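Local structure of actibind (Aspergillus niger, 3D3Z) at residues A[70-76]-A[108-113]; A[91-95]-A[104-108]. The protein cleaves RNA as a ribonuclease of the T2 family, probably with little base specificity and a preference for adenylic acid. One frame throughout, in Å; residues are numbered along the deposited sequence.

Contact 1 of 2, residues A[70-76]-A[108-113]; sequences REYSNIT and WEHEWN. With NAG (2-acetamido-2-deoxy-beta-D-glucopyranose), chain B; D3Z (1-(5-deoxy-beta-L-xylofuranosyl)pyrimidine-2,4(1H,3H)-dione), chain E; PO4 (phosphate ion), chain D.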
loop_
_atom_site.group_PDB
_atom_site.type_symbol
_atom_site.label_atom_id
_atom_site.label_comp_id
_atom_site.label_asym_id
_atom_site.label_seq_id
_atom_site.Cartn_x
_atom_site.Cartn_y
_atom_site.Cartn_z
ATOM N N ARG A 70 -0.149 20.235 5.619
ATOM C CA ARG A 70 0.662 19.112 5.974
ATOM C C ARG A 70 1.232 18.412 4.742
ATOM O O ARG A 70 1.442 17.257 4.793
ATOM C CB ARG A 70 -0.097 18.096 6.859
ATOM C CG ARG A 70 -0.371 18.594 8.306
ATOM C CD ARG A 70 -0.935 17.517 9.174
ATOM N NE ARG A 70 -2.143 16.989 8.612
ATOM C CZ ARG A 70 -2.388 15.711 8.361
ATOM N NH1 ARG A 70 -1.532 14.753 8.672
ATOM N NH2 ARG A 70 -3.553 15.416 7.830
ATOM N N GLU A 71 1.454 19.149 3.676
ATOM C CA GLU A 71 2.166 18.655 2.493
ATOM C C GLU A 71 3.613 19.084 2.536
ATOM O O GLU A 71 3.930 20.188 2.945
ATOM C CB GLU A 71 1.513 19.156 1.212
ATOM C CG GLU A 71 0.181 18.519 0.908
ATOM C CD GLU A 71 -0.395 19.097 -0.383
ATOM O OE1 GLU A 71 0.394 19.600 -1.196
ATOM O OE2 GLU A 71 -1.617 19.111 -0.556
ATOM N N TYR A 72 4.502 18.173 2.153
ATOM C CA TYR A 72 5.916 18.330 2.364
ATOM C C TYR A 72 6.683 18.019 1.109
ATOM O O TYR A 72 6.214 17.268 0.232
ATOM C CB TYR A 72 6.378 17.403 3.508
ATOM C CG TYR A 72 5.670 17.782 4.798
ATOM C CD1 TYR A 72 5.925 19.018 5.398
ATOM C CD2 TYR A 72 4.734 16.953 5.383
ATOM C CE1 TYR A 72 5.279 19.412 6.554
ATOM C CE2 TYR A 72 4.068 17.335 6.547
ATOM C CZ TYR A 72 4.349 18.574 7.122
ATOM O OH TYR A 72 3.689 18.966 8.272
ATOM N N SER A 73 7.855 18.626 1.038
ATOM C CA SER A 73 8.802 18.388 -0.035
ATOM C C SER A 73 10.137 17.962 0.525
ATOM O O SER A 73 11.183 18.166 -0.083
ATOM C CB SER A 73 8.902 19.644 -0.914
ATOM O OG SER A 73 9.493 20.723 -0.207
ATOM N N ASN A 74 10.109 17.346 1.697
ATOM C CA ASN A 74 11.312 16.923 2.362
ATOM C C ASN A 74 11.181 15.645 3.158
ATOM O O ASN A 74 11.676 15.552 4.300
ATOM C CB ASN A 74 11.822 18.043 3.280
ATOM C CG ASN A 74 10.820 18.402 4.399
ATOM O OD1 ASN A 74 9.636 18.011 4.377
ATOM N ND2 ASN A 74 11.336 19.089 5.419
ATOM N N ILE A 75 10.537 14.640 2.565
ATOM C CA ILE A 75 10.321 13.370 3.267
ATOM C C ILE A 75 11.571 12.721 3.774
ATOM O O ILE A 75 11.601 12.231 4.918
ATOM C CB ILE A 75 9.502 12.347 2.350
ATOM C CG1 ILE A 75 8.115 12.892 1.962
ATOM C CG2 ILE A 75 9.434 10.967 3.003
ATOM C CD1 ILE A 75 7.142 13.316 3.109
ATOM N N THR A 76 12.616 12.681 2.936
ATOM C CA THR A 76 13.867 12.046 3.295
ATOM C C THR A 76 14.473 12.727 4.569
ATOM O O THR A 76 14.941 12.103 5.501
ATOM C CB THR A 76 14.839 12.154 2.103
ATOM O OG1 THR A 76 14.297 11.376 1.030
ATOM C CG2 THR A 76 16.253 11.621 2.462
ATOM N N TRP A 108 7.807 9.612 -2.872
ATOM C CA TRP A 108 7.370 9.573 -1.455
ATOM C C TRP A 108 6.572 10.820 -1.045
ATOM O O TRP A 108 5.522 10.747 -0.382
ATOM C CB TRP A 108 8.569 9.323 -0.546
ATOM C CG TRP A 108 9.341 8.121 -0.862
ATOM C CD1 TRP A 108 8.862 6.942 -1.420
ATOM C CD2 TRP A 108 10.724 7.880 -0.563
ATOM N NE1 TRP A 108 9.887 6.020 -1.525
ATOM C CE2 TRP A 108 11.025 6.561 -0.988
ATOM C CE3 TRP A 108 11.738 8.651 0.037
ATOM C CZ2 TRP A 108 12.270 6.029 -0.881
ATOM C CZ3 TRP A 108 13.010 8.105 0.143
ATOM C CH2 TRP A 108 13.257 6.799 -0.295
ATOM N N GLU A 109 7.057 11.987 -1.493
ATOM C CA GLU A 109 6.253 13.226 -1.376
ATOM C C GLU A 109 4.877 13.015 -1.938
ATOM O O GLU A 109 3.852 13.335 -1.311
ATOM C CB GLU A 109 6.915 14.387 -2.105
ATOM C CG GLU A 109 8.165 14.935 -1.419
ATOM C CD GLU A 109 8.938 15.893 -2.315
ATOM O OE1 GLU A 109 8.317 16.351 -3.280
ATOM O OE2 GLU A 109 10.146 16.152 -2.061
ATOM N N HIS A 110 4.819 12.521 -3.166
ATOM C CA HIS A 110 3.515 12.288 -3.834
ATOM C C HIS A 110 2.572 11.418 -3.020
ATOM O O HIS A 110 1.399 11.753 -2.792
ATOM C CB HIS A 110 3.727 11.708 -5.246
ATOM C CG HIS A 110 2.451 11.332 -5.935
ATOM N ND1 HIS A 110 1.586 12.268 -6.449
ATOM C CD2 HIS A 110 1.882 10.124 -6.167
ATOM C CE1 HIS A 110 0.523 11.663 -6.944
ATOM N NE2 HIS A 110 0.691 10.357 -6.818
ATOM N N GLU A 111 3.072 10.274 -2.564
ATOM C CA GLU A 111 2.230 9.395 -1.798
ATOM C C GLU A 111 1.711 9.996 -0.476
ATOM O O GLU A 111 0.517 9.897 -0.182
ATOM C CB GLU A 111 2.916 8.071 -1.561
ATOM C CG GLU A 111 3.043 7.247 -2.910
ATOM C CD GLU A 111 1.716 6.964 -3.606
ATOM O OE1 GLU A 111 0.784 6.586 -2.877
ATOM O OE2 GLU A 111 1.615 7.100 -4.860
ATOM N N TRP A 112 2.593 10.609 0.291
ATOM C CA TRP A 112 2.209 11.266 1.569
ATOM C C TRP A 112 1.201 12.390 1.253
ATOM O O TRP A 112 0.099 12.469 1.839
ATOM C CB TRP A 112 3.474 11.824 2.365
ATOM C CG TRP A 112 2.942 12.724 3.401
ATOM C CD1 TRP A 112 2.904 14.090 3.378
ATOM C CD2 TRP A 112 2.158 12.323 4.532
ATOM N NE1 TRP A 112 2.211 14.562 4.469
ATOM C CE2 TRP A 112 1.695 13.492 5.166
ATOM C CE3 TRP A 112 1.800 11.079 5.063
ATOM C CZ2 TRP A 112 0.905 13.456 6.317
ATOM C CZ3 TRP A 112 0.978 11.048 6.177
ATOM C CH2 TRP A 112 0.551 12.227 6.791
ATOM N N ASN A 113 1.614 13.315 0.386
ATOM C CA ASN A 113 0.773 14.494 0.069
ATOM C C ASN A 113 -0.574 14.156 -0.478
ATOM O O ASN A 113 -1.565 14.758 -0.096
ATOM C CB ASN A 113 1.490 15.480 -0.880
ATOM C CG ASN A 113 2.766 16.030 -0.275
ATOM O OD1 ASN A 113 2.959 15.983 0.957
ATOM N ND2 ASN A 113 3.667 16.529 -1.130
HETATM C C1 NAG B . 10.416 19.666 6.382
HETATM C C2 NAG B . 11.188 20.095 7.654
HETATM C C3 NAG B . 10.220 20.748 8.633
HETATM C C4 NAG B . 9.403 21.815 7.961
HETATM C C5 NAG B . 8.698 21.234 6.723
HETATM C C6 NAG B . 7.792 22.230 6.002
HETATM C C7 NAG B . 13.094 18.667 8.233
HETATM C C8 NAG B . 13.679 17.542 9.042
HETATM N N2 NAG B . 11.794 18.964 8.330
HETATM O O3 NAG B . 10.925 21.244 9.760
HETATM O O4 NAG B . 8.494 22.240 8.950
HETATM O O5 NAG B . 9.691 20.738 5.837
HETATM O O6 NAG B . 8.526 23.386 5.668
HETATM O O7 NAG B . 13.841 19.276 7.473
HETATM N N1 D3Z E . 5.522 5.813 -10.467
HETATM C C2 D3Z E . 6.691 6.267 -9.826
HETATM N N3 D3Z E . 7.553 5.384 -9.332
HETATM C C4 D3Z E . 7.340 4.070 -9.412
HETATM C C5 D3Z E . 6.204 3.622 -10.032
HETATM C C6 D3Z E . 5.285 4.514 -10.566
HETATM O O2 D3Z E . 6.942 7.486 -9.716
HETATM O O4 D3Z E . 8.145 3.229 -8.960
HETATM C "C1'" D3Z E . 4.562 6.745 -11.001
HETATM C "C2'" D3Z E . 4.751 8.024 -10.212
HETATM O "O2'" D3Z E . 5.303 9.047 -11.061
HETATM C "C3'" D3Z E . 3.395 8.346 -9.610
HETATM C "C4'" D3Z E . 2.434 7.271 -10.086
HETATM O "O3'" D3Z E . 3.457 8.318 -8.193
HETATM O "O4'" D3Z E . 3.223 6.275 -10.766
HETATM C "C5'" D3Z E . 1.672 6.704 -8.894
HETATM P P PO4 D . -1.333 7.213 -6.941
HETATM O O1 PO4 D . -2.752 7.707 -6.619
HETATM O O2 PO4 D . -1.508 6.013 -7.829
HETATM O O3 PO4 D . -0.593 6.930 -5.652
HETATM O O4 PO4 D . -0.712 8.418 -7.598
#
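The indole of Trp-112 has the Arg-70 carbonyl at its edge and in the ring plane, and gives NE1-H to Arg-70 O at 2.8 Å, almost in line with the C=O bond (169°). With chi1 at 166°, CG of Trp-112 lies opposite the backbone N, and the indole swings out from the helix to that carbonyl. Tyr-72 runs alongside, its ring nearly parallel to the indole pyrrole but slid away, with CD2 3.6 Å from Trp-112 NE1; its far edge meets NAG, which is covalently linked to Asn-74. Thr-76 OG1, hydrogen-bonded to Glu-105, sits at the edge of the Trp-108 ring, while Ile-75 lays CG2 against Trp-108 CB.

The amide of Asn-113 grips the backbone of Tyr-72 twice: OD1 accepts from Tyr-72 N at 2.9 Å, and ND2 donates to Tyr-72 O at 3.0 Å. Two bonds to one residue should fix the amide's rotation. Glu-109 OE2 lies 3.0 Å from Ser-73 O, acceptor against acceptor, and Glu-105 OE2 is also near, crowding that may raise the proton affinity of Glu-109.

Elsewhere on helix 104-116, which holds this glycosylated segment, His-110 NE2 donates to a phosphate oxygen; the helix contributes His-110 to the ligand pocket and Glu-111, predicted to be catalytic, to the RNase T2 active site.

Contact 2 of 2, residues A[91-95]-A[104-108]; sequences MKEYW and DESFW. With D3Z (1-(5-deoxy-beta-L-xylofuranosyl)pyrimidine-2,4(1H,3H)-dione), chain E; EDO (1,2-ethanediol), chain F.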
loop_
_atom_site.group_PDB
_atom_site.type_symbol
_atom_site.label_atom_id
_atom_site.label_comp_id
_atom_site.label_asym_id
_atom_site.label_seq_id
_atom_site.Cartn_x
_atom_site.Cartn_y
_atom_site.Cartn_z
ATOM N N MET A 91 12.989 1.690 2.406
ATOM C CA MET A 91 12.246 2.343 1.364
ATOM C C MET A 91 12.987 2.502 0.037
ATOM O O MET A 91 12.376 2.405 -1.076
ATOM C CB MET A 91 11.717 3.685 1.843
ATOM C CG MET A 91 10.659 3.567 2.945
ATOM S SD MET A 91 10.304 5.152 3.709
ATOM C CE MET A 91 10.071 6.270 2.289
ATOM N N LYS A 92 14.285 2.789 0.116
ATOM C CA LYS A 92 15.107 2.804 -1.071
ATOM C C LYS A 92 15.096 1.475 -1.844
ATOM O O LYS A 92 15.092 1.467 -3.077
ATOM C CB LYS A 92 16.535 3.163 -0.691
ATOM C CG LYS A 92 16.691 4.619 -0.328
ATOM C CD LYS A 92 18.105 4.891 0.184
ATOM C CE LYS A 92 18.342 6.333 0.674
ATOM N NZ LYS A 92 19.470 6.502 1.681
ATOM N N GLU A 93 15.041 0.366 -1.111
ATOM C CA GLU A 93 15.043 -0.975 -1.678
ATOM C C GLU A 93 13.650 -1.436 -2.185
ATOM O O GLU A 93 13.526 -1.894 -3.322
ATOM C CB GLU A 93 15.608 -1.968 -0.645
ATOM C CG GLU A 93 15.503 -3.412 -1.069
ATOM C CD GLU A 93 16.246 -3.756 -2.371
ATOM O OE1 GLU A 93 17.034 -2.960 -2.859
ATOM O OE2 GLU A 93 15.977 -4.809 -2.912
ATOM N N TYR A 94 12.632 -1.213 -1.353
ATOM C CA TYR A 94 11.303 -1.784 -1.529
ATOM C C TYR A 94 10.215 -0.776 -1.881
ATOM O O TYR A 94 9.156 -1.196 -2.258
ATOM C CB TYR A 94 10.893 -2.660 -0.329
ATOM C CG TYR A 94 11.673 -3.956 -0.149
ATOM C CD1 TYR A 94 11.350 -5.094 -0.864
ATOM C CD2 TYR A 94 12.671 -4.065 0.813
ATOM C CE1 TYR A 94 12.057 -6.273 -0.675
ATOM C CE2 TYR A 94 13.400 -5.224 0.969
ATOM C CZ TYR A 94 13.079 -6.327 0.233
ATOM O OH TYR A 94 13.792 -7.499 0.380
ATOM N N TRP A 95 10.517 0.521 -1.815
ATOM C CA TRP A 95 9.612 1.570 -2.261
ATOM C C TRP A 95 10.325 2.484 -3.296
ATOM O O TRP A 95 10.180 3.718 -3.319
ATOM C CB TRP A 95 9.124 2.334 -1.063
ATOM C CG TRP A 95 7.880 3.083 -1.268
ATOM C CD1 TRP A 95 7.354 3.532 -2.446
ATOM C CD2 TRP A 95 6.986 3.518 -0.239
ATOM N NE1 TRP A 95 6.183 4.196 -2.231
ATOM C CE2 TRP A 95 5.938 4.223 -0.883
ATOM C CE3 TRP A 95 6.982 3.395 1.178
ATOM C CZ2 TRP A 95 4.850 4.767 -0.162
ATOM C CZ3 TRP A 95 5.883 3.927 1.894
ATOM C CH2 TRP A 95 4.884 4.653 1.220
ATOM N N ASP A 104 13.126 8.908 -5.935
ATOM C CA ASP A 104 12.439 8.395 -4.724
ATOM C C ASP A 104 11.733 9.514 -3.932
ATOM O O ASP A 104 10.560 9.383 -3.595
ATOM C CB ASP A 104 13.360 7.658 -3.760
ATOM C CG ASP A 104 13.877 6.372 -4.311
ATOM O OD1 ASP A 104 13.380 5.949 -5.405
ATOM O OD2 ASP A 104 14.799 5.777 -3.669
ATOM N N GLU A 105 12.441 10.615 -3.665
ATOM C CA GLU A 105 11.946 11.703 -2.849
ATOM C C GLU A 105 10.633 12.243 -3.372
ATOM O O GLU A 105 9.646 12.357 -2.603
ATOM C CB GLU A 105 12.987 12.826 -2.779
ATOM C CG GLU A 105 12.536 14.111 -2.061
ATOM C CD GLU A 105 11.979 13.919 -0.633
ATOM O OE1 GLU A 105 12.462 13.055 0.119
ATOM O OE2 GLU A 105 11.025 14.654 -0.248
ATOM N N SER A 106 10.588 12.511 -4.689
ATOM C CA SER A 106 9.372 13.048 -5.332
ATOM C C SER A 106 8.221 12.065 -5.206
ATOM O O SER A 106 7.100 12.467 -4.955
ATOM C CB SER A 106 9.559 13.451 -6.823
ATOM O OG SER A 106 10.408 12.549 -7.535
ATOM N N PHE A 107 8.515 10.782 -5.349
ATOM C CA PHE A 107 7.500 9.711 -5.284
ATOM C C PHE A 107 6.923 9.626 -3.869
ATOM O O PHE A 107 5.689 9.540 -3.676
ATOM C CB PHE A 107 8.159 8.368 -5.682
ATOM C CG PHE A 107 7.219 7.175 -5.762
ATOM C CD1 PHE A 107 5.896 7.288 -6.009
ATOM C CD2 PHE A 107 7.726 5.914 -5.617
ATOM C CE1 PHE A 107 5.063 6.158 -6.077
ATOM C CE2 PHE A 107 6.925 4.773 -5.706
ATOM C CZ PHE A 107 5.609 4.896 -5.898
ATOM N N TRP A 108 7.807 9.612 -2.872
ATOM C CA TRP A 108 7.370 9.573 -1.455
ATOM C C TRP A 108 6.572 10.820 -1.045
ATOM O O TRP A 108 5.522 10.747 -0.382
ATOM C CB TRP A 108 8.569 9.323 -0.546
ATOM C CG TRP A 108 9.341 8.121 -0.862
ATOM C CD1 TRP A 108 8.862 6.942 -1.420
ATOM C CD2 TRP A 108 10.724 7.880 -0.563
ATOM N NE1 TRP A 108 9.887 6.020 -1.525
ATOM C CE2 TRP A 108 11.025 6.561 -0.988
ATOM C CE3 TRP A 108 11.738 8.651 0.037
ATOM C CZ2 TRP A 108 12.270 6.029 -0.881
ATOM C CZ3 TRP A 108 13.010 8.105 0.143
ATOM C CH2 TRP A 108 13.257 6.799 -0.295
HETATM N N1 D3Z E . 5.522 5.813 -10.467
HETATM C C2 D3Z E . 6.691 6.267 -9.826
HETATM N N3 D3Z E . 7.553 5.384 -9.332
HETATM C C4 D3Z E . 7.340 4.070 -9.412
HETATM C C5 D3Z E . 6.204 3.622 -10.032
HETATM C C6 D3Z E . 5.285 4.514 -10.566
HETATM O O2 D3Z E . 6.942 7.486 -9.716
HETATM O O4 D3Z E . 8.145 3.229 -8.960
HETATM C "C1'" D3Z E . 4.562 6.745 -11.001
HETATM C "C2'" D3Z E . 4.751 8.024 -10.212
HETATM O "O2'" D3Z E . 5.303 9.047 -11.061
HETATM C "C3'" D3Z E . 3.395 8.346 -9.610
HETATM C "C4'" D3Z E . 2.434 7.271 -10.086
HETATM O "O3'" D3Z E . 3.457 8.318 -8.193
HETATM O "O4'" D3Z E . 3.223 6.275 -10.766
HETATM C "C5'" D3Z E . 1.672 6.704 -8.894
HETATM C C1 EDO F . 17.087 -0.498 -6.918
HETATM O O1 EDO F . 16.193 -0.720 -8.027
HETATM C C2 EDO F . 16.249 -0.239 -5.665
HETATM O O2 EDO F . 15.198 -1.208 -5.501
HETATM O O HOH W 1 15.858 3.432 -4.650
#
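Aromatic contacts dominate where Trp-95 meets Phe-107 and Trp-108. The pyrrole edge of Trp-95 is directed at the face of Phe-107 in an offset edge-to-face pair, planes at 87°, with CD1 3.5 Å from Phe-107 CE2. Trp-108 in turn points its own edge at a face of Trp-95, the five-membered centroids 4.6 Å apart. Trp-95 is therefore edge to one partner and face to the other.

Met-91 supplies the CH-pi contact. Its chain bends at the last torsion (chi3 48°), bringing CE over the Trp-108 indole, 3.5 Å from the centroid of the five-membered ring, while SD stands higher above the six-membered ring in a Met-aromatic contact. The opposite face of that indole lies against the helix backbone at Asp-104 O.

This cluster backs the nucleoside pocket of the T2 ribonuclease. Phe-107, its CG anti to the backbone N (chi1 -176°), reaches the bound D3Z, whose N3 lies 3.7 Å above the plane over the centre of the ring, and Tyr-98 N is hydrogen-bonded to the same ligand.

Among hydrogen bonds, Trp-108 NE1 donates to Trp-95 O at 2.9 Å, tilted somewhat out of the indole plane. That satisfies the buried indole nitrogen and holds the first residue beyond helix 85-94. A water bridges the segments, donating to Lys-92 O at 2.6 Å and to Asp-104 OD2 at 2.8 Å; the other carboxylate oxygen, Asp-104 OD1, accepts from Asp-97 N.

Followed from the N terminus, the chain first lays down 70-76, runs through helix 75-81 into helix 85-94, whose end lies in 91-95, and returns in helix 104-116. Contact 2 closes a short loop of eight residues between 95 and 104; contact 1 closes the wider loop of 31 residues between 76 and 108, and contact 2 is nested inside it. Both rest on helix 104-116 and share Trp-108, which meets helix 75-81 and helix 85-94. Glu-105 joins them further, its carboxylate probably hydrogen-bonded to Thr-76 OG1 and Ile-75 N. Three successive helices are thereby drawn together, with the glycan and the pocket that holds the nucleoside analogue at separate ends of the arrangement.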